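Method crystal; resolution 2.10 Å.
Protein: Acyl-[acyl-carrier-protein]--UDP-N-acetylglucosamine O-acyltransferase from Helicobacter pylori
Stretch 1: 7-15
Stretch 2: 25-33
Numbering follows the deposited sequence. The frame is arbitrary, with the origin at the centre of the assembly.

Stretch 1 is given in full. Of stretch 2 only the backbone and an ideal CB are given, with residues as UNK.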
# COMPACT_ATOMS: atom_id res chain seq x y z
N THR A 7 -7.20 13.39 27.01
CA THR A 7 -5.91 12.77 26.71
C THR A 7 -5.23 13.38 25.49
O THR A 7 -4.03 13.18 25.28
CB THR A 7 -6.06 11.26 26.45
OG1 THR A 7 -6.98 11.06 25.38
CG2 THR A 7 -6.56 10.54 27.71
N ALA A 8 -5.99 14.10 24.67
CA ALA A 8 -5.42 14.72 23.48
C ALA A 8 -4.38 15.77 23.85
O ALA A 8 -4.54 16.48 24.85
CB ALA A 8 -6.53 15.36 22.64
N ILE A 9 -3.31 15.87 23.06
CA ILE A 9 -2.26 16.85 23.30
C ILE A 9 -2.48 17.97 22.28
O ILE A 9 -2.33 17.76 21.07
CB ILE A 9 -0.85 16.26 23.09
CG1 ILE A 9 -0.62 15.10 24.07
CG2 ILE A 9 0.21 17.35 23.32
CD1 ILE A 9 -0.71 15.50 25.55
N ILE A 10 -2.82 19.15 22.78
CA ILE A 10 -3.11 20.29 21.92
C ILE A 10 -2.29 21.51 22.30
O ILE A 10 -2.41 22.04 23.40
CB ILE A 10 -4.61 20.65 22.03
CG1 ILE A 10 -5.46 19.40 21.76
CG2 ILE A 10 -4.96 21.77 21.06
CD1 ILE A 10 -6.93 19.60 22.05
N SER A 11 -1.45 21.97 21.37
CA SER A 11 -0.62 23.14 21.62
C SER A 11 -1.48 24.35 21.96
O SER A 11 -2.52 24.58 21.34
CB SER A 11 0.21 23.48 20.39
OG SER A 11 0.76 24.78 20.51
N PRO A 12 -1.07 25.13 22.96
CA PRO A 12 -1.87 26.30 23.30
C PRO A 12 -1.88 27.33 22.16
O PRO A 12 -2.73 28.21 22.11
CB PRO A 12 -1.20 26.83 24.57
CG PRO A 12 0.23 26.34 24.44
CD PRO A 12 0.03 24.94 23.91
N LYS A 13 -0.95 27.19 21.22
CA LYS A 13 -0.87 28.12 20.09
C LYS A 13 -1.77 27.73 18.92
O LYS A 13 -1.97 28.51 18.00
CB LYS A 13 0.57 28.24 19.61
CG LYS A 13 1.52 28.71 20.71
CD LYS A 13 2.95 28.83 20.20
CE LYS A 13 3.89 29.24 21.32
NZ LYS A 13 5.27 29.47 20.80
N ALA A 14 -2.31 26.51 18.96
CA ALA A 14 -3.20 26.07 17.89
C ALA A 14 -4.52 26.80 18.07
O ALA A 14 -4.87 27.19 19.18
CB ALA A 14 -3.41 24.57 17.97
N GLU A 15 -5.25 26.99 16.97
CA GLU A 15 -6.53 27.67 17.02
C GLU A 15 -7.63 26.65 16.75
O GLU A 15 -7.71 26.07 15.67
CB GLU A 15 -6.56 28.78 15.97
CG GLU A 15 -5.48 29.84 16.18
CD GLU A 15 -5.74 30.71 17.40
OE1 GLU A 15 -4.77 31.23 17.98
OE2 GLU A 15 -6.92 30.87 17.77
N UNK A 25 -6.13 10.83 22.46
CA UNK A 25 -4.74 10.84 22.02
C UNK A 25 -4.38 11.60 20.74
O UNK A 25 -3.35 11.31 20.13
CB UNK A 25 -4.30 9.39 21.84
N UNK A 26 -5.19 12.56 20.31
CA UNK A 26 -4.81 13.30 19.12
C UNK A 26 -3.60 14.15 19.48
O UNK A 26 -3.42 14.52 20.64
CB UNK A 26 -5.96 14.16 18.60
N UNK A 27 -2.75 14.44 18.49
CA UNK A 27 -1.57 15.27 18.71
C UNK A 27 -1.70 16.45 17.75
O UNK A 27 -1.67 16.27 16.53
CB UNK A 27 -0.27 14.49 18.49
N UNK A 28 -1.85 17.64 18.32
CA UNK A 28 -2.04 18.86 17.54
C UNK A 28 -0.96 19.90 17.80
O UNK A 28 -0.85 20.43 18.90
CB UNK A 28 -3.41 19.46 17.84
N UNK A 29 -0.16 20.17 16.76
CA UNK A 29 0.94 21.12 16.84
C UNK A 29 0.58 22.59 16.97
O UNK A 29 -0.59 22.97 16.83
CB UNK A 29 1.81 20.95 15.59
N UNK A 30 1.59 23.42 17.19
CA UNK A 30 1.35 24.84 17.39
C UNK A 30 1.01 25.69 16.17
O UNK A 30 0.78 26.88 16.31
CB UNK A 30 2.59 25.44 18.05
N UNK A 31 0.97 25.09 14.98
CA UNK A 31 0.62 25.86 13.79
C UNK A 31 -0.69 25.40 13.17
O UNK A 31 -1.03 25.81 12.06
CB UNK A 31 1.74 25.76 12.75
N UNK A 32 -1.43 24.58 13.90
CA UNK A 32 -2.69 24.04 13.39
C UNK A 32 -3.91 24.93 13.65
O UNK A 32 -3.99 25.63 14.65
CB UNK A 32 -2.93 22.66 14.01
N UNK A 33 -4.85 24.89 12.71
CA UNK A 33 -6.09 25.63 12.82
C UNK A 33 -7.22 24.69 12.42
O UNK A 33 -7.15 24.04 11.38
CB UNK A 33 -6.07 26.89 11.95

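The two stretches run parallel, and their backbones meet at three parallel bridges.

Position 25 has phi/psi of 59/22, a left-handed conformation most easily adopted by glycine, asparagine or aspartate, though others tolerate it. Its N donates to Thr7 OG1 at 3.0 Å, which any residue but proline could do. CA-to-CB points away from stretch 1, yet the end of a long side chain could come back near Thr7. The residue is Phe25, and its ring does so: CE2 lies 3.6 Å from Thr7 CB, with Thr7 OG1 over one face.

At position 26 the backbone is extended and the CB points sideways, 4.3 Å from Ala8 CB in its ideal place. A small side chain, such as alanine, cysteine or serine, or a medium apolar one, such as valine, would match the methyl. Cys26 fills it, its CB 4.2 Å from Ala8 CB, while its carbonyl O accepts from Ile9 N at 2.8 Å.

Position 27 pairs with Ile9 in a parallel bridge, and both side chains lie on the same face of the sheet. Strand angles and an apolar neighbour favour valine, isoleucine or leucine, but the ideal CB is no closer than 4.6 Å to Ile9 O, so the choice is loose. The residue is Val27, with chi1 t; its CA makes a CA-H...O contact to Ile9 O at 3.5 Å.

Position 28 faces the other way, beside Ile10. Its N donates to Ile9 O at 2.8 Å and its O accepts from Ser11 N at 3.0 Å. The side chains of Ile10 and Ala14 offer an apolar surface that suits isoleucine, valine or leucine. Ile28, m at chi1 and t at chi2, reaches both: CD1 lies 4.0 Å from Ile10 CG1, and CG2 lies 4.0 Å from Ala14 CB.

Position 29 opens a type I turn, and its ideal CB meets nothing of stretch 1; many residues would do. It is Gly29, whose O approaches Ala14 CB at 3.4 Å.

At position 30 the CB points sideways and sits tightly, 3.1 Å from Ser11 OG in its ideal place, with Lys13 CB near. A small or polar turn-former, such as aspartate, asparagine, serine or glycine, is plausible. Asp30 has its CB 3.0 Å from Ser11 OG, and a water donates to both Asp30 O, at 2.5 Å, and Lys13 O, at 3.1 Å.

Position 31 points away into space free of stretch 1, and the turn suits glycine or asparagine. It is Gly31.

Position 32 ends the turn. Its ideal CB, 4.4 Å from Ala14 CB, favours a modest apolar group. Val32 supplies one, and its O accepts from Glu15 N at 3.0 Å.

Position 33 bridges with Glu15 on one face. A basic or polar side chain would suit the acid. Lys33 places CG 4.2 Å from Glu15 CB, but the Glu15 carboxylate leads away and no salt bridge forms.

Stretch 2, residues 25-33: FCVIGDGVK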
# COMPACT_ATOMS: atom_id res chain seq x y z
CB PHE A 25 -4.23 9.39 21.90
CG PHE A 25 -4.49 8.56 23.13
CD1 PHE A 25 -5.21 7.37 23.04
CD2 PHE A 25 -4.04 8.97 24.38
CE1 PHE A 25 -5.48 6.60 24.17
CE2 PHE A 25 -4.30 8.22 25.52
CZ PHE A 25 -5.02 7.03 25.42
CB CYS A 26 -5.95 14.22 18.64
SG CYS A 26 -7.25 13.39 17.70
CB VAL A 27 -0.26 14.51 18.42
CG1 VAL A 27 0.94 15.43 18.65
CG2 VAL A 27 -0.17 13.29 19.33
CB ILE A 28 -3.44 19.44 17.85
CG1 ILE A 28 -4.50 18.37 17.52
CG2 ILE A 28 -3.68 20.73 17.07
CD1 ILE A 28 -5.91 18.78 17.84
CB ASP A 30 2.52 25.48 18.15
CG ASP A 30 3.84 25.39 17.42
OD1 ASP A 30 3.83 25.26 16.17
OD2 ASP A 30 4.89 25.48 18.09
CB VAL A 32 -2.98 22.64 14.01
CG1 VAL A 32 -4.33 22.11 13.52
CG2 VAL A 32 -1.86 21.66 13.65
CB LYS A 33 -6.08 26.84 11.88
CG LYS A 33 -4.96 27.83 12.17
CD LYS A 33 -4.92 28.92 11.13
CE LYS A 33 -3.77 29.86 11.40
NZ LYS A 33 -2.48 29.13 11.59
O HOH W 1 0.00 29.16 15.67
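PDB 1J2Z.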